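Side-chain contacts in sulfur oxidation protein soxB (Thermus thermophilus, PDB 2WDD), which hydrolyses the sulfur-sulfur bond of cysteine S-thiosulfonate in the Sox sulfur oxidation pathway, at a site that binds two manganese ions: residues T66-L71 against N554-E559; R72-E77 against L290-W295. All blocks are in the same frame, centred on the assembly; numbering follows the deposited sequence.

Contact 1: T66-L71 against N554-E559; sequences TGEAIL and NYRLPE
Glu68 and Arg556 meet in a bidentate salt bridge that carries the whole of this small surface contact. The guanidinium presents its end, with NH1 and NH2 each taking one carboxylate oxygen. Arg556 NH2 reaches Glu68 OE2 at 2.9 Å along an almost straight N-H...O line (172°), and the oxygen lies in the guanidinium plane. Arg556 NH1 reaches Glu68 OE1, also at 2.9 Å, but this bond is more bent and its oxygen sits somewhat out of that plane. Both oxygens use their syn lone pairs, so the two bonds run side by side, and the flat groups are nearly coplanar, 27° apart. The side chains themselves cross at about a right angle.

Torsions bring the ends together from distant backbones. Glu68, in the first turn of helix 67-74, does not aim its CB at the other segment; a bend at chi2 (89°) swings the carboxylate across to it. Arg556 starts toward the helix and folds at chi2 and chi3, turning its guanidinium end-on to the acid.

Outside the pair, the Arg556 side chain touches Tyr88, and Asn51 ND2 bonds to Arg556 O.

With an alanine in place of Glu68, the Arg556 guanidinium would probably lose both bonds and its charge partner and be freer to turn. Two bonds to two separate oxygens would restrain the rotation of both flat groups, so an ion pair at the surface joins the C-terminal tail to the start of helix 67-74 without apolar packing between the segments.

Contact 2: R72-E77 against L290-W295; sequences RYYGVE and LTPRPW
Tyr74 lays one face of its ring on Pro292, in a CH-pi contact with CD of the proline 3.4 Å from the ring centroid and only 2° off the normal. All six ring carbons therefore stand at a similar distance from that methylene, while Pro292 CB and CG reach back under Tyr74 CG and CB. The edge of Tyr73, through CD2, stands over the opposite face. Arg293 CB approaches Tyr74 CD1 at 3.9 Å, and at the ring's far end the methyl CG2 of Thr291 lies 3.7 Å from Tyr74 OH.

Two waters hold the phenol oxygen. One, 2.7 Å from Tyr74 OH and at the edge of the ring, donates to Arg293 O; the other, 2.8 Å from the same hydroxyl, donates to Leu290 O. At the opposite end of the residue, Arg293 NE makes a weak bond of 3.4 Å to Tyr74 O; the arginine chain, extended from CG to NE, runs past the ring edge to reach it.

Farther out, Gly75, with positive phi, ends helix 67-74 in a Schellman motif, one of whose two bonds runs from Gly75 N to Arg72 O. Leu86 of helix 81-86 touches Pro292 and Leu290, and Thr291 OG1 is bonded to Ala304 N, fixing the loop to strand 300-304.

The chemistry is divided: the apolar ring is gripped between a proline and a second tyrosine, while the hydroxyl of this buried residue is satisfied through water by two loop carbonyls. The helix end is thereby fitted to the loop after manganese ligand His288, in what is probably, by family, the metallophosphoesterase-like domain.

From the N terminus, the chain enters helix 67-74, whose first turn belongs to contact 1 and whose last turn begins contact 2. The two meet where Leu71 O accepts from Val76 N the probable second bond of the Schellman motif. Contact 2 then closes a loop of some 210 residues at the segment before strand 295-297, an outer strand of its sheet. Contact 1 closes only at the C-terminal tail after strand 548-550, more than 480 residues on, so contact 2 is nested inside it. With centres 15 Å apart, contact 1 ties the start of the helix to the C-terminal tail, and contact 2 its end to the loop after the manganese ligand His288.

Contact 1: T66-L71 against N554-E559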
loop_
_atom_site.group_PDB
_atom_site.type_symbol
_atom_site.label_atom_id
_atom_site.label_comp_id
_atom_site.label_asym_id
_atom_site.label_seq_id
_atom_site.Cartn_x
_atom_site.Cartn_y
_atom_site.Cartn_z
ATOM N N THR A 66 6.385 1.687 14.655
ATOM C CA THR A 66 7.481 1.144 13.867
ATOM C C THR A 66 8.560 0.599 14.806
ATOM O O THR A 66 8.483 0.751 16.034
ATOM C CB THR A 66 8.134 2.245 13.003
ATOM O OG1 THR A 66 8.625 3.281 13.872
ATOM C CG2 THR A 66 7.145 2.817 11.973
ATOM N N GLY A 67 9.572 -0.021 14.211
ATOM C CA GLY A 67 10.767 -0.432 14.925
ATOM C C GLY A 67 10.527 -1.238 16.186
ATOM O O GLY A 67 9.753 -2.192 16.186
ATOM N N GLU A 68 11.240 -0.897 17.257
ATOM C CA GLU A 68 11.108 -1.669 18.487
ATOM C C GLU A 68 9.734 -1.482 19.114
ATOM O O GLU A 68 9.177 -2.401 19.743
ATOM C CB GLU A 68 12.212 -1.288 19.474
ATOM C CG GLU A 68 13.616 -1.409 18.890
ATOM C CD GLU A 68 14.134 -0.150 18.184
ATOM O OE1 GLU A 68 13.349 0.783 17.893
ATOM O OE2 GLU A 68 15.349 -0.127 17.854
ATOM N N ALA A 69 9.204 -0.272 18.974
ATOM C CA ALA A 69 7.916 0.071 19.568
ATOM C C ALA A 69 6.779 -0.821 19.086
ATOM O O ALA A 69 5.922 -1.199 19.869
ATOM C CB ALA A 69 7.584 1.546 19.320
ATOM N N ILE A 70 6.745 -1.131 17.793
ATOM C CA ILE A 70 5.671 -1.982 17.295
ATOM C C ILE A 70 5.792 -3.396 17.851
ATOM O O ILE A 70 4.788 -4.044 18.138
ATOM C CB ILE A 70 5.557 -1.946 15.761
ATOM C CG1 ILE A 70 4.188 -2.484 15.329
ATOM C CG2 ILE A 70 6.692 -2.693 15.106
ATOM C CD1 ILE A 70 3.907 -2.296 13.824
ATOM N N LEU A 71 7.018 -3.878 18.008
ATOM C CA LEU A 71 7.212 -5.205 18.588
ATOM C C LEU A 71 6.688 -5.224 20.025
ATOM O O LEU A 71 5.952 -6.127 20.407
ATOM C CB LEU A 71 8.682 -5.635 18.518
ATOM C CG LEU A 71 9.297 -5.692 17.112
ATOM C CD1 LEU A 71 10.748 -6.093 17.201
ATOM C CD2 LEU A 71 8.525 -6.643 16.199
ATOM N N ASN A 554 13.191 11.278 17.110
ATOM C CA ASN A 554 14.431 10.645 16.707
ATOM C C ASN A 554 14.145 10.037 15.336
ATOM O O ASN A 554 13.234 9.226 15.193
ATOM C CB ASN A 554 14.784 9.530 17.679
ATOM C CG ASN A 554 15.409 10.064 18.941
ATOM O OD1 ASN A 554 16.103 11.082 18.906
ATOM N ND2 ASN A 554 15.095 9.443 20.071
ATOM N N TYR A 555 14.910 10.437 14.334
ATOM C CA TYR A 555 14.720 9.910 12.993
ATOM C C TYR A 555 15.509 8.609 12.886
ATOM O O TYR A 555 16.712 8.588 13.145
ATOM C CB TYR A 555 15.168 10.919 11.934
ATOM C CG TYR A 555 14.854 10.422 10.559
ATOM C CD1 TYR A 555 13.549 10.466 10.077
ATOM C CD2 TYR A 555 15.791 9.692 9.842
ATOM C CE1 TYR A 555 13.223 9.904 8.841
ATOM C CE2 TYR A 555 15.477 9.125 8.609
ATOM C CZ TYR A 555 14.178 9.227 8.125
ATOM O OH TYR A 555 13.837 8.630 6.929
ATOM N N ARG A 556 14.823 7.516 12.569
ATOM C CA ARG A 556 15.476 6.206 12.563
ATOM C C ARG A 556 15.870 5.699 11.189
ATOM O O ARG A 556 15.191 5.963 10.204
ATOM C CB ARG A 556 14.591 5.154 13.246
ATOM C CG ARG A 556 14.189 5.515 14.672
ATOM C CD ARG A 556 15.412 5.496 15.583
ATOM N NE ARG A 556 16.070 4.194 15.542
ATOM C CZ ARG A 556 15.680 3.141 16.254
ATOM N NH1 ARG A 556 14.654 3.244 17.093
ATOM N NH2 ARG A 556 16.316 1.982 16.134
ATOM N N LEU A 557 16.921 4.884 11.163
ATOM C CA LEU A 557 17.373 4.246 9.940
ATOM C C LEU A 557 17.585 2.760 10.179
ATOM O O LEU A 557 17.993 2.330 11.261
ATOM C CB LEU A 557 18.695 4.839 9.474
ATOM C CG LEU A 557 18.650 6.265 8.931
ATOM C CD1 LEU A 557 20.086 6.757 8.731
ATOM C CD2 LEU A 557 17.880 6.322 7.612
ATOM N N PRO A 558 17.384 1.961 9.136
ATOM C CA PRO A 558 17.637 0.529 9.296
ATOM C C PRO A 558 19.113 0.230 9.063
ATOM O O PRO A 558 19.877 1.105 8.664
ATOM C CB PRO A 558 16.849 -0.078 8.127
ATOM C CG PRO A 558 16.981 0.980 7.050
ATOM C CD PRO A 558 16.870 2.295 7.792
ATOM N N GLU A 559 19.502 -1.022 9.290
ATOM C CA GLU A 559 20.860 -1.479 9.006
ATOM C C GLU A 559 20.836 -1.869 7.533
ATOM O O GLU A 559 20.027 -2.701 7.121
ATOM C CB GLU A 559 21.204 -2.704 9.858
ATOM C CG GLU A 559 22.463 -3.428 9.416
ATOM C CD GLU A 559 23.697 -2.555 9.507
ATOM O OE1 GLU A 559 23.976 -2.038 10.610
ATOM O OE2 GLU A 559 24.385 -2.383 8.479
#

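Contact 2: R72-E77 against L290-W295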
loop_
_atom_site.group_PDB
_atom_site.type_symbol
_atom_site.label_atom_id
_atom_site.label_comp_id
_atom_site.label_asym_id
_atom_site.label_seq_id
_atom_site.Cartn_x
_atom_site.Cartn_y
_atom_site.Cartn_z
ATOM N N ARG A 72 7.014 -4.193 20.798
ATOM C CA ARG A 72 6.561 -4.123 22.183
ATOM C C ARG A 72 5.046 -3.993 22.276
ATOM O O ARG A 72 4.401 -4.631 23.116
ATOM C CB ARG A 72 7.228 -2.947 22.893
ATOM C CG ARG A 72 8.719 -3.140 23.099
ATOM C CD ARG A 72 9.268 -2.079 24.041
ATOM N NE ARG A 72 9.251 -0.734 23.466
ATOM C CZ ARG A 72 10.286 -0.172 22.840
ATOM N NH1 ARG A 72 11.410 -0.855 22.680
ATOM N NH2 ARG A 72 10.200 1.079 22.388
ATOM N N TYR A 73 4.477 -3.143 21.423
ATOM C CA TYR A 73 3.037 -2.902 21.450
ATOM C C TYR A 73 2.230 -4.185 21.319
ATOM O O TYR A 73 1.238 -4.384 22.016
ATOM C CB TYR A 73 2.654 -1.923 20.336
ATOM C CG TYR A 73 1.205 -1.497 20.347
ATOM C CD1 TYR A 73 0.816 -0.292 20.940
ATOM C CD2 TYR A 73 0.229 -2.261 19.722
ATOM C CE1 TYR A 73 -0.510 0.115 20.925
ATOM C CE2 TYR A 73 -1.089 -1.859 19.707
ATOM C CZ TYR A 73 -1.457 -0.687 20.323
ATOM O OH TYR A 73 -2.780 -0.278 20.285
ATOM N N TYR A 74 2.668 -5.056 20.416
ATOM C CA TYR A 74 1.973 -6.306 20.150
ATOM C C TYR A 74 2.544 -7.510 20.896
ATOM O O TYR A 74 2.065 -8.624 20.724
ATOM C CB TYR A 74 1.947 -6.565 18.640
ATOM C CG TYR A 74 1.054 -5.586 17.919
ATOM C CD1 TYR A 74 -0.331 -5.644 18.078
ATOM C CD2 TYR A 74 1.579 -4.577 17.125
ATOM C CE1 TYR A 74 -1.161 -4.751 17.443
ATOM C CE2 TYR A 74 0.752 -3.656 16.497
ATOM C CZ TYR A 74 -0.622 -3.751 16.662
ATOM O OH TYR A 74 -1.449 -2.851 16.029
ATOM N N GLY A 75 3.577 -7.297 21.706
ATOM C CA GLY A 75 4.158 -8.405 22.443
ATOM C C GLY A 75 4.811 -9.443 21.553
ATOM O O GLY A 75 4.798 -10.641 21.853
ATOM N N VAL A 76 5.385 -8.984 20.449
ATOM C CA VAL A 76 6.062 -9.863 19.500
ATOM C C VAL A 76 7.535 -9.953 19.836
ATOM O O VAL A 76 8.216 -8.931 19.997
ATOM C CB VAL A 76 5.820 -9.378 18.065
ATOM C CG1 VAL A 76 6.594 -10.239 17.050
ATOM C CG2 VAL A 76 4.336 -9.422 17.776
ATOM N N GLU A 77 8.019 -11.183 19.965
ATOM C CA GLU A 77 9.412 -11.395 20.306
ATOM C C GLU A 77 10.343 -11.077 19.143
ATOM O O GLU A 77 10.060 -11.393 17.981
ATOM C CB GLU A 77 9.641 -12.817 20.816
ATOM C CG GLU A 77 8.939 -13.110 22.133
ATOM C CD GLU A 77 9.809 -13.880 23.104
ATOM O OE1 GLU A 77 10.218 -15.009 22.763
ATOM O OE2 GLU A 77 10.078 -13.362 24.210
ATOM N N LEU A 290 -0.023 -3.339 9.621
ATOM C CA LEU A 290 -0.050 -4.687 10.195
ATOM C C LEU A 290 -0.601 -4.581 11.616
ATOM O O LEU A 290 -0.167 -3.718 12.385
ATOM C CB LEU A 290 1.355 -5.311 10.243
ATOM C CG LEU A 290 1.790 -6.010 8.949
ATOM C CD1 LEU A 290 3.307 -6.093 8.872
ATOM C CD2 LEU A 290 1.149 -7.399 8.840
ATOM N N THR A 291 -1.575 -5.431 11.943
ATOM C CA THR A 291 -2.178 -5.441 13.280
ATOM C C THR A 291 -2.258 -6.883 13.805
ATOM O O THR A 291 -3.269 -7.563 13.625
ATOM C CB THR A 291 -3.589 -4.819 13.273
ATOM O OG1 THR A 291 -4.402 -5.491 12.305
ATOM C CG2 THR A 291 -3.521 -3.344 12.945
ATOM N N PRO A 292 -1.193 -7.365 14.464
ATOM C CA PRO A 292 -1.174 -8.732 14.996
ATOM C C PRO A 292 -2.312 -9.010 15.972
ATOM O O PRO A 292 -2.755 -10.154 16.105
ATOM C CB PRO A 292 0.184 -8.812 15.681
ATOM C CG PRO A 292 1.053 -7.896 14.830
ATOM C CD PRO A 292 0.131 -6.723 14.540
ATOM N N ARG A 293 -2.809 -7.947 16.601
ATOM C CA ARG A 293 -3.959 -8.018 17.498
ATOM C C ARG A 293 -4.887 -6.930 16.964
ATOM O O ARG A 293 -4.412 -5.877 16.525
ATOM C CB ARG A 293 -3.541 -7.690 18.933
ATOM C CG ARG A 293 -2.527 -8.653 19.515
ATOM C CD ARG A 293 -2.338 -8.407 21.006
ATOM N NE ARG A 293 -1.162 -9.093 21.537
ATOM C CZ ARG A 293 -1.160 -10.347 21.977
ATOM N NH1 ARG A 293 -2.271 -11.070 21.933
ATOM N NH2 ARG A 293 -0.045 -10.883 22.458
ATOM N N PRO A 294 -6.210 -7.167 16.978
ATOM C CA PRO A 294 -7.137 -6.170 16.430
ATOM C C PRO A 294 -7.156 -4.887 17.253
ATOM O O PRO A 294 -6.911 -4.894 18.469
ATOM C CB PRO A 294 -8.494 -6.880 16.483
ATOM C CG PRO A 294 -8.349 -7.833 17.664
ATOM C CD PRO A 294 -6.916 -8.310 17.596
ATOM N N TRP A 295 -7.435 -3.783 16.576
ATOM C CA TRP A 295 -7.461 -2.478 17.200
ATOM C C TRP A 295 -8.908 -2.174 17.559
ATOM O O TRP A 295 -9.777 -2.155 16.689
ATOM C CB TRP A 295 -6.928 -1.446 16.195
ATOM C CG TRP A 295 -6.835 -0.055 16.695
ATOM C CD1 TRP A 295 -6.803 0.366 18.001
ATOM C CD2 TRP A 295 -6.698 1.112 15.895
ATOM N NE1 TRP A 295 -6.679 1.733 18.055
ATOM C CE2 TRP A 295 -6.616 2.219 16.771
ATOM C CE3 TRP A 295 -6.638 1.338 14.514
ATOM C CZ2 TRP A 295 -6.465 3.531 16.306
ATOM C CZ3 TRP A 295 -6.501 2.638 14.058
ATOM C CH2 TRP A 295 -6.392 3.716 14.952
HETATM O O HOH W 1 -3.990 -3.113 16.869
HETATM O O HOH W 2 -0.222 -1.413 13.924
#